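Local atomic coordinates of response regulator receiver protein (Pseudoalteromonas atlantica T6c, PDB entry 3KTO), a protein that probably serves as a CheY-like receiver domain in bacterial signal transduction. Residues P7-R19 with V31-Q45. Residues are numbered along the deposited sequence; the frame is centred on the assembly and turned at random.
Sequences PIIYLVDHQKDAR and VTIQCFASAESFMRQ
Y10 meets both aromatic rings of 31-45: the edge of F42 is directed at its face in an offset edge-to-face arrangement, centroids 5.5 Å apart, while F36 lies alongside, its CE2 3.6 Å from Y10 CD1. With CG of Y10 anti to its carbonyl carbon (chi1 -62°), the ring runs beside the extended Q34, whose OE1 comes to its edge, 3.1 Å from CE1. One water donates to Q34 OE1 and bonds to Y10 OH, which also bonds to the backbone N of S48. V12 CG2 lies 4.0 Å from F42 CG. Six backbone hydrogen bonds, the first from T32 N to P7 O and the last from D13 N to F36 O, join strands 8-12 and 32-36 in parallel. They belong to a beta-alpha-beta unit, joined through helix 16-26, with 32-36 the outermost strand of the CheY-like sheet within this chain and 8-12 next to it. On the helix side, L11 CD2 packs 3.8 Å from C35 SG, and I33 CD1 reaches I9 CB. R19 spans the strand ends: its CD rests on C35 CB, A37 CB sits over one guanidinium face, and NH1 donates 2.7 Å to a lone pair of D13 O. An alanine here would strip that carbonyl of its guanidinium donor and is likely to leave A37 CB without its flat cover. D13 OD1 closes an Asx turn onto Q15 N, and OD2 pairs with K109.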
ATOM      1  N   PRO A   7      25.402  -2.339  18.960  1.00 40.67           N
ATOM      2  CA  PRO A   7      24.483  -1.236  18.593  1.00 39.75           C
ATOM      3  C   PRO A   7      23.203  -1.772  17.962  1.00 37.53           C
ATOM      4  O   PRO A   7      23.235  -2.473  16.951  1.00 38.59           O
ATOM      5  CB  PRO A   7      25.241  -0.339  17.630  1.00 40.25           C
ATOM      6  CG  PRO A   7      26.666  -0.543  18.116  1.00 40.94           C
ATOM      7  CD  PRO A   7      26.747  -2.053  18.430  1.00 41.92           C
ATOM      8  N   ILE A   8      22.076  -1.423  18.567  1.00 35.86           N
ATOM      9  CA  ILE A   8      20.784  -1.887  18.093  1.00 33.34           C
ATOM     10  C   ILE A   8      19.848  -0.754  17.703  1.00 30.55           C
ATOM     11  O   ILE A   8      19.784   0.266  18.380  1.00 28.45           O
ATOM     12  CB  ILE A   8      20.075  -2.704  19.186  1.00 34.76           C
ATOM     13  CG1 ILE A   8      21.050  -3.725  19.780  1.00 37.27           C
ATOM     14  CG2 ILE A   8      18.845  -3.391  18.609  1.00 36.30           C
ATOM     15  CD1 ILE A   8      20.504  -4.477  20.969  1.00 36.83           C
ATOM     16  N   ILE A   9      19.129  -0.943  16.600  1.00 29.06           N
ATOM     17  CA  ILE A   9      18.141   0.029  16.148  1.00 23.84           C
ATOM     18  C   ILE A   9      16.829  -0.725  16.019  1.00 23.93           C
ATOM     19  O   ILE A   9      16.734  -1.704  15.281  1.00 24.66           O
ATOM     20  CB  ILE A   9      18.491   0.662  14.791  1.00 25.37           C
ATOM     21  CG1 ILE A   9      19.646   1.652  14.964  1.00 24.75           C
ATOM     22  CG2 ILE A   9      17.265   1.392  14.218  1.00 24.20           C
ATOM     23  CD1 ILE A   9      19.914   2.500  13.739  1.00 27.29           C
ATOM     24  N   TYR A  10      15.825  -0.275  16.759  1.00 22.12           N
ATOM     25  CA  TYR A  10      14.519  -0.908  16.736  1.00 22.75           C
ATOM     26  C   TYR A  10      13.670  -0.379  15.591  1.00 22.81           C
ATOM     27  O   TYR A  10      13.526   0.838  15.425  1.00 22.61           O
ATOM     28  CB  TYR A  10      13.777  -0.652  18.053  1.00 24.67           C
ATOM     29  CG  TYR A  10      14.457  -1.216  19.281  1.00 26.03           C
ATOM     30  CD1 TYR A  10      14.768  -2.571  19.369  1.00 27.25           C
ATOM     31  CD2 TYR A  10      14.774  -0.395  20.364  1.00 26.97           C
ATOM     32  CE1 TYR A  10      15.379  -3.100  20.506  1.00 28.26           C
ATOM     33  CE2 TYR A  10      15.384  -0.911  21.507  1.00 28.64           C
ATOM     34  CZ  TYR A  10      15.683  -2.267  21.569  1.00 30.57           C
ATOM     35  OH  TYR A  10      16.286  -2.784  22.694  1.00 33.21           O
ATOM     36  N   LEU A  11      13.109  -1.297  14.810  1.00 20.26           N
ATOM     37  CA  LEU A  11      12.231  -0.938  13.705  1.00 18.65           C
ATOM     38  C   LEU A  11      10.813  -1.397  14.050  1.00 17.92           C
ATOM     39  O   LEU A  11      10.579  -2.572  14.318  1.00 17.40           O
ATOM     40  CB  LEU A  11      12.688  -1.601  12.401  1.00 20.52           C
ATOM     41  CG  LEU A  11      11.734  -1.492  11.198  1.00 23.35           C
ATOM     42  CD1 LEU A  11      11.425  -0.033  10.887  1.00 22.65           C
ATOM     43  CD2 LEU A  11      12.354  -2.163   9.987  1.00 25.84           C
ATOM     44  N   VAL A  12       9.872  -0.458  14.079  1.00 15.64           N
ATOM     45  CA  VAL A  12       8.478  -0.782  14.366  1.00 14.79           C
ATOM     46  C   VAL A  12       7.698  -0.433  13.095  1.00 17.00           C
ATOM     47  O   VAL A  12       7.571   0.736  12.726  1.00 13.77           O
ATOM     48  CB  VAL A  12       7.954   0.034  15.563  1.00 14.72           C
ATOM     49  CG1 VAL A  12       6.611  -0.500  16.012  1.00 16.44           C
ATOM     50  CG2 VAL A  12       8.943  -0.029  16.713  1.00 15.32           C
ATOM     51  N   ASP A  13       7.195  -1.462  12.425  1.00 15.84           N
ATOM     52  CA  ASP A  13       6.475  -1.296  11.172  1.00 17.50           C
ATOM     53  C   ASP A  13       5.616  -2.546  11.003  1.00 19.07           C
ATOM     54  O   ASP A  13       6.130  -3.660  11.090  1.00 22.54           O
ATOM     55  CB  ASP A  13       7.499  -1.190  10.029  1.00 16.46           C
ATOM     56  CG  ASP A  13       6.865  -0.865   8.687  1.00 20.53           C
ATOM     57  OD1 ASP A  13       5.738  -1.327   8.426  1.00 23.12           O
ATOM     58  OD2 ASP A  13       7.510  -0.159   7.882  1.00 21.47           O
ATOM     59  N   HIS A  14       4.323  -2.364  10.760  1.00 19.16           N
ATOM     60  CA  HIS A  14       3.404  -3.489  10.593  1.00 21.97           C
ATOM     61  C   HIS A  14       3.495  -4.169   9.223  1.00 25.26           C
ATOM     62  O   HIS A  14       2.875  -5.207   8.996  1.00 26.18           O
ATOM     63  CB  HIS A  14       1.968  -3.024  10.811  1.00 21.20           C
ATOM     64  CG  HIS A  14       1.518  -2.005   9.816  1.00 21.63           C
ATOM     65  ND1 HIS A  14       2.028  -0.728   9.783  1.00 19.66           N
ATOM     66  CD2 HIS A  14       0.652  -2.091   8.779  1.00 22.68           C
ATOM     67  CE1 HIS A  14       1.495  -0.069   8.768  1.00 22.89           C
ATOM     68  NE2 HIS A  14       0.658  -0.874   8.143  1.00 20.31           N
ATOM     69  N   GLN A  15       4.257  -3.580   8.307  1.00 25.13           N
ATOM     70  CA  GLN A  15       4.403  -4.158   6.979  1.00 28.36           C
ATOM     71  C   GLN A  15       5.545  -5.169   6.936  1.00 28.45           C
ATOM     72  O   GLN A  15       6.715  -4.803   7.061  1.00 26.51           O
ATOM     73  CB  GLN A  15       4.642  -3.058   5.948  1.00 29.20           C
ATOM     74  CG  GLN A  15       3.394  -2.253   5.606  1.00 36.94           C
ATOM     75  CD  GLN A  15       2.321  -3.101   4.931  1.00 40.77           C
ATOM     76  OE1 GLN A  15       2.612  -3.888   4.028  1.00 43.24           O
ATOM     77  NE2 GLN A  15       1.075  -2.932   5.358  1.00 42.38           N
ATOM     78  N   LYS A  16       5.195  -6.438   6.767  1.00 29.08           N
ATOM     79  CA  LYS A  16       6.181  -7.507   6.701  1.00 32.53           C
ATOM     80  C   LYS A  16       7.256  -7.241   5.657  1.00 32.48           C
ATOM     81  O   LYS A  16       8.444  -7.378   5.940  1.00 33.10           O
ATOM     82  CB  LYS A  16       5.504  -8.846   6.394  1.00 35.11           C
ATOM     83  CG  LYS A  16       4.707  -9.423   7.548  1.00 39.82           C
ATOM     84  CD  LYS A  16       4.266 -10.848   7.249  1.00 42.78           C
ATOM     85  CE  LYS A  16       3.259 -10.898   6.118  1.00 42.55           C
ATOM     86  NZ  LYS A  16       1.968 -10.284   6.522  1.00 45.07           N
ATOM     87  N   ASP A  17       6.842  -6.865   4.452  1.00 33.45           N
ATOM     88  CA  ASP A  17       7.794  -6.590   3.377  1.00 35.47           C
ATOM     89  C   ASP A  17       8.763  -5.480   3.773  1.00 36.41           C
ATOM     90  O   ASP A  17       9.949  -5.530   3.445  1.00 35.38           O
ATOM     91  CB  ASP A  17       7.060  -6.183   2.091  1.00 38.10           C
ATOM     92  CG  ASP A  17       6.123  -7.264   1.576  1.00 39.76           C
ATOM     93  OD1 ASP A  17       6.209  -8.414   2.051  1.00 41.08           O
ATOM     94  OD2 ASP A  17       5.303  -6.965   0.684  1.00 41.00           O
ATOM     95  N   ALA A  18       8.245  -4.473   4.467  1.00 36.22           N
ATOM     96  CA  ALA A  18       9.061  -3.351   4.911  1.00 35.30           C
ATOM     97  C   ALA A  18      10.153  -3.825   5.865  1.00 34.56           C
ATOM     98  O   ALA A  18      11.325  -3.512   5.674  1.00 35.40           O
ATOM     99  CB  ALA A  18       8.184  -2.303   5.586  1.00 37.05           C
ATOM    100  N   ARG A  19       9.774  -4.579   6.893  1.00 33.65           N
ATOM    101  CA  ARG A  19      10.752  -5.088   7.845  1.00 32.83           C
ATOM    102  C   ARG A  19      11.801  -5.911   7.100  1.00 34.31           C
ATOM    103  O   ARG A  19      12.995  -5.828   7.386  1.00 33.25           O
ATOM    104  CB  ARG A  19      10.070  -5.953   8.912  1.00 33.79           C
ATOM    105  CG  ARG A  19       9.001  -5.216   9.712  1.00 32.84           C
ATOM    106  CD  ARG A  19       8.637  -5.950  10.985  1.00 30.74           C
ATOM    107  NE  ARG A  19       7.963  -7.227  10.766  1.00 32.45           N
ATOM    108  CZ  ARG A  19       6.666  -7.365  10.499  1.00 31.71           C
ATOM    109  NH1 ARG A  19       5.884  -6.301  10.408  1.00 28.97           N
ATOM    110  NH2 ARG A  19       6.143  -8.576  10.360  1.00 31.50           N
ATOM    111  N   VAL A  31      25.361  -2.281  12.539  1.00 46.69           N
ATOM    112  CA  VAL A  31      24.255  -2.235  13.504  1.00 42.46           C
ATOM    113  C   VAL A  31      23.288  -3.391  13.340  1.00 40.74           C
ATOM    114  O   VAL A  31      23.167  -3.952  12.253  1.00 40.26           O
ATOM    115  CB  VAL A  31      23.435  -0.923  13.369  1.00 41.82           C
ATOM    116  CG1 VAL A  31      22.722  -0.894  12.038  1.00 39.16           C
ATOM    117  CG2 VAL A  31      22.427  -0.805  14.504  1.00 40.07           C
ATOM    118  N   THR A  32      22.603  -3.735  14.431  1.00 38.72           N
ATOM    119  CA  THR A  32      21.610  -4.810  14.440  1.00 37.84           C
ATOM    120  C   THR A  32      20.199  -4.227  14.356  1.00 35.99           C
ATOM    121  O   THR A  32      19.810  -3.425  15.204  1.00 36.06           O
ATOM    122  CB  THR A  32      21.658  -5.640  15.750  1.00 39.40           C
ATOM    123  OG1 THR A  32      22.924  -6.298  15.872  1.00 41.93           O
ATOM    124  CG2 THR A  32      20.536  -6.675  15.763  1.00 40.12           C
ATOM    125  N   ILE A  33      19.424  -4.654  13.368  1.00 34.17           N
ATOM    126  CA  ILE A  33      18.060  -4.157  13.230  1.00 31.93           C
ATOM    127  C   ILE A  33      17.053  -5.127  13.846  1.00 31.41           C
ATOM    128  O   ILE A  33      16.715  -6.147  13.240  1.00 31.58           O
ATOM    129  CB  ILE A  33      17.685  -3.942  11.747  1.00 32.78           C
ATOM    130  CG1 ILE A  33      18.680  -2.982  11.085  1.00 32.42           C
ATOM    131  CG2 ILE A  33      16.270  -3.401  11.642  1.00 30.73           C
ATOM    132  CD1 ILE A  33      18.753  -1.610  11.736  1.00 32.76           C
ATOM    133  N   GLN A  34      16.595  -4.815  15.056  1.00 29.03           N
ATOM    134  CA  GLN A  34      15.605  -5.636  15.741  1.00 28.29           C
ATOM    135  C   GLN A  34      14.222  -5.063  15.410  1.00 25.33           C
ATOM    136  O   GLN A  34      13.929  -3.904  15.722  1.00 24.58           O
ATOM    137  CB  GLN A  34      15.860  -5.613  17.245  1.00 31.19           C
ATOM    138  CG  GLN A  34      14.857  -6.409  18.046  1.00 37.75           C
ATOM    139  CD  GLN A  34      15.389  -6.804  19.408  1.00 41.54           C
ATOM    140  OE1 GLN A  34      16.164  -6.065  20.026  1.00 44.02           O
ATOM    141  NE2 GLN A  34      14.966  -7.967  19.894  1.00 44.21           N
ATOM    142  N   CYS A  35      13.376  -5.885  14.796  1.00 22.60           N
ATOM    143  CA  CYS A  35      12.050  -5.461  14.347  1.00 22.08           C
ATOM    144  C   CYS A  35      10.847  -5.888  15.171  1.00 22.57           C
ATOM    145  O   CYS A  35      10.876  -6.898  15.872  1.00 22.50           O
ATOM    146  CB  CYS A  35      11.842  -5.926  12.912  1.00 22.52           C
ATOM    147  SG  CYS A  35      13.176  -5.428  11.807  1.00 23.90           S
ATOM    148  N   PHE A  36       9.780  -5.102  15.044  1.00 20.82           N
ATOM    149  CA  PHE A  36       8.522  -5.331  15.750  1.00 21.44           C
ATOM    150  C   PHE A  36       7.373  -4.976  14.824  1.00 21.17           C
ATOM    151  O   PHE A  36       7.404  -3.947  14.148  1.00 21.02           O
ATOM    152  CB  PHE A  36       8.468  -4.465  17.008  1.00 22.76           C
ATOM    153  CG  PHE A  36       9.517  -4.816  18.014  1.00 25.03           C
ATOM    154  CD1 PHE A  36       9.316  -5.863  18.911  1.00 26.57           C
ATOM    155  CD2 PHE A  36      10.729  -4.140  18.035  1.00 25.18           C
ATOM    156  CE1 PHE A  36      10.311  -6.232  19.814  1.00 26.12           C
ATOM    157  CE2 PHE A  36      11.731  -4.504  18.937  1.00 27.11           C
ATOM    158  CZ  PHE A  36      11.517  -5.552  19.824  1.00 26.26           C
ATOM    159  N   ALA A  37       6.353  -5.821  14.809  1.00 21.33           N
ATOM    160  CA  ALA A  37       5.206  -5.613  13.936  1.00 23.18           C
ATOM    161  C   ALA A  37       4.116  -4.677  14.459  1.00 22.55           C
ATOM    162  O   ALA A  37       3.148  -4.402  13.743  1.00 24.16           O
ATOM    163  CB  ALA A  37       4.594  -6.961  13.579  1.00 25.54           C
ATOM    164  N   SER A  38       4.252  -4.190  15.691  1.00 20.78           N
ATOM    165  CA  SER A  38       3.240  -3.286  16.248  1.00 21.11           C
ATOM    166  C   SER A  38       3.763  -2.522  17.454  1.00 21.46           C
ATOM    167  O   SER A  38       4.799  -2.868  18.015  1.00 21.34           O
ATOM    168  CB  SER A  38       1.993  -4.071  16.675  1.00 22.63           C
ATOM    169  OG  SER A  38       2.265  -4.880  17.813  1.00 24.57           O
ATOM    170  N   ALA A  39       3.030  -1.485  17.856  1.00 22.56           N
ATOM    171  CA  ALA A  39       3.412  -0.687  19.018  1.00 22.94           C
ATOM    172  C   ALA A  39       3.247  -1.557  20.261  1.00 25.18           C
ATOM    173  O   ALA A  39       4.056  -1.505  21.180  1.00 22.74           O
ATOM    174  CB  ALA A  39       2.525   0.543  19.130  1.00 25.36           C
ATOM    175  N   GLU A  40       2.181  -2.350  20.279  1.00 26.60           N
ATOM    176  CA  GLU A  40       1.913  -3.234  21.405  1.00 30.46           C
ATOM    177  C   GLU A  40       3.092  -4.191  21.611  1.00 30.43           C
ATOM    178  O   GLU A  40       3.577  -4.358  22.726  1.00 29.78           O
ATOM    179  CB  GLU A  40       0.634  -4.024  21.146  1.00 34.70           C
ATOM    180  CG  GLU A  40       0.305  -5.039  22.216  1.00 39.43           C
ATOM    181  CD  GLU A  40      -0.876  -5.910  21.836  1.00 43.29           C
ATOM    182  OE1 GLU A  40      -0.789  -6.625  20.815  1.00 45.83           O
ATOM    183  OE2 GLU A  40      -1.892  -5.875  22.556  1.00 45.30           O
ATOM    184  N   SER A  41       3.549  -4.809  20.526  1.00 28.71           N
ATOM    185  CA  SER A  41       4.670  -5.737  20.589  1.00 29.82           C
ATOM    186  C   SER A  41       5.952  -5.051  21.055  1.00 31.12           C
ATOM    187  O   SER A  41       6.694  -5.596  21.875  1.00 29.98           O
ATOM    188  CB  SER A  41       4.905  -6.369  19.220  1.00 32.53           C
ATOM    189  OG  SER A  41       6.003  -7.256  19.274  1.00 38.04           O
ATOM    190  N   PHE A  42       6.221  -3.855  20.534  1.00 27.31           N
ATOM    191  CA  PHE A  42       7.421  -3.134  20.936  1.00 26.82           C
ATOM    192  C   PHE A  42       7.376  -2.722  22.400  1.00 29.45           C
ATOM    193  O   PHE A  42       8.404  -2.701  23.070  1.00 30.30           O
ATOM    194  CB  PHE A  42       7.623  -1.869  20.106  1.00 23.91           C
ATOM    195  CG  PHE A  42       8.775  -1.036  20.576  1.00 22.86           C
ATOM    196  CD1 PHE A  42      10.087  -1.447  20.342  1.00 23.00           C
ATOM    197  CD2 PHE A  42       8.556   0.119  21.320  1.00 22.32           C
ATOM    198  CE1 PHE A  42      11.166  -0.724  20.847  1.00 22.87           C
ATOM    199  CE2 PHE A  42       9.625   0.848  21.829  1.00 22.81           C
ATOM    200  CZ  PHE A  42      10.937   0.422  21.591  1.00 25.76           C
HETATM  201  N   MSE A  43       6.189  -2.368  22.885  1.00 31.45           N
HETATM  202  CA  MSE A  43       6.039  -1.936  24.270  1.00 35.86           C
HETATM  203  C   MSE A  43       6.288  -3.046  25.284  1.00 37.39           C
HETATM  204  O   MSE A  43       6.363  -2.785  26.482  1.00 36.35           O
HETATM  205  CB  MSE A  43       4.654  -1.323  24.494  1.00 37.01           C
HETATM  206  CG  MSE A  43       4.482   0.029  23.835  1.00 40.31           C
HETATM  207 SE   MSE A  43       5.809   1.296  24.420  1.00 47.43          SE
HETATM  208  CE  MSE A  43       4.587   2.638  25.114  1.00 43.08           C
ATOM    209  N   ARG A  44       6.422  -4.280  24.806  1.00 39.66           N
ATOM    210  CA  ARG A  44       6.689  -5.419  25.688  1.00 41.32           C
ATOM    211  C   ARG A  44       8.189  -5.662  25.717  1.00 42.75           C
ATOM    212  O   ARG A  44       8.683  -6.501  26.467  1.00 42.16           O
ATOM    213  CB  ARG A  44       6.004  -6.681  25.162  1.00 42.94           C
ATOM    214  CG  ARG A  44       4.506  -6.738  25.364  1.00 44.84           C
ATOM    215  CD  ARG A  44       3.945  -7.979  24.696  1.00 48.30           C
ATOM    216  NE  ARG A  44       2.569  -8.266  25.095  1.00 52.29           N
ATOM    217  CZ  ARG A  44       1.559  -7.409  24.988  1.00 54.91           C
ATOM    218  NH1 ARG A  44       1.760  -6.194  24.494  1.00 57.21           N
ATOM    219  NH2 ARG A  44       0.340  -7.772  25.369  1.00 55.42           N
ATOM    220  N   GLN A  45       8.902  -4.912  24.886  1.00 43.66           N
ATOM    221  CA  GLN A  45      10.345  -5.042  24.760  1.00 45.65           C
ATOM    222  C   GLN A  45      11.113  -4.240  25.789  1.00 47.08           C
ATOM    223  O   GLN A  45      10.862  -3.053  25.980  1.00 47.73           O
ATOM    224  CB  GLN A  45      10.771  -4.607  23.358  1.00 45.61           C
ATOM    225  CG  GLN A  45      12.267  -4.631  23.106  1.00 46.47           C
ATOM    226  CD  GLN A  45      12.847  -6.025  23.194  1.00 46.63           C
ATOM    227  OE1 GLN A  45      12.342  -6.955  22.571  1.00 44.79           O
ATOM    228  NE2 GLN A  45      13.917  -6.175  23.962  1.00 47.08           N
TER
HETATM  229  O   HOH W   1      16.432  -5.442  22.669  1.00 34.91           O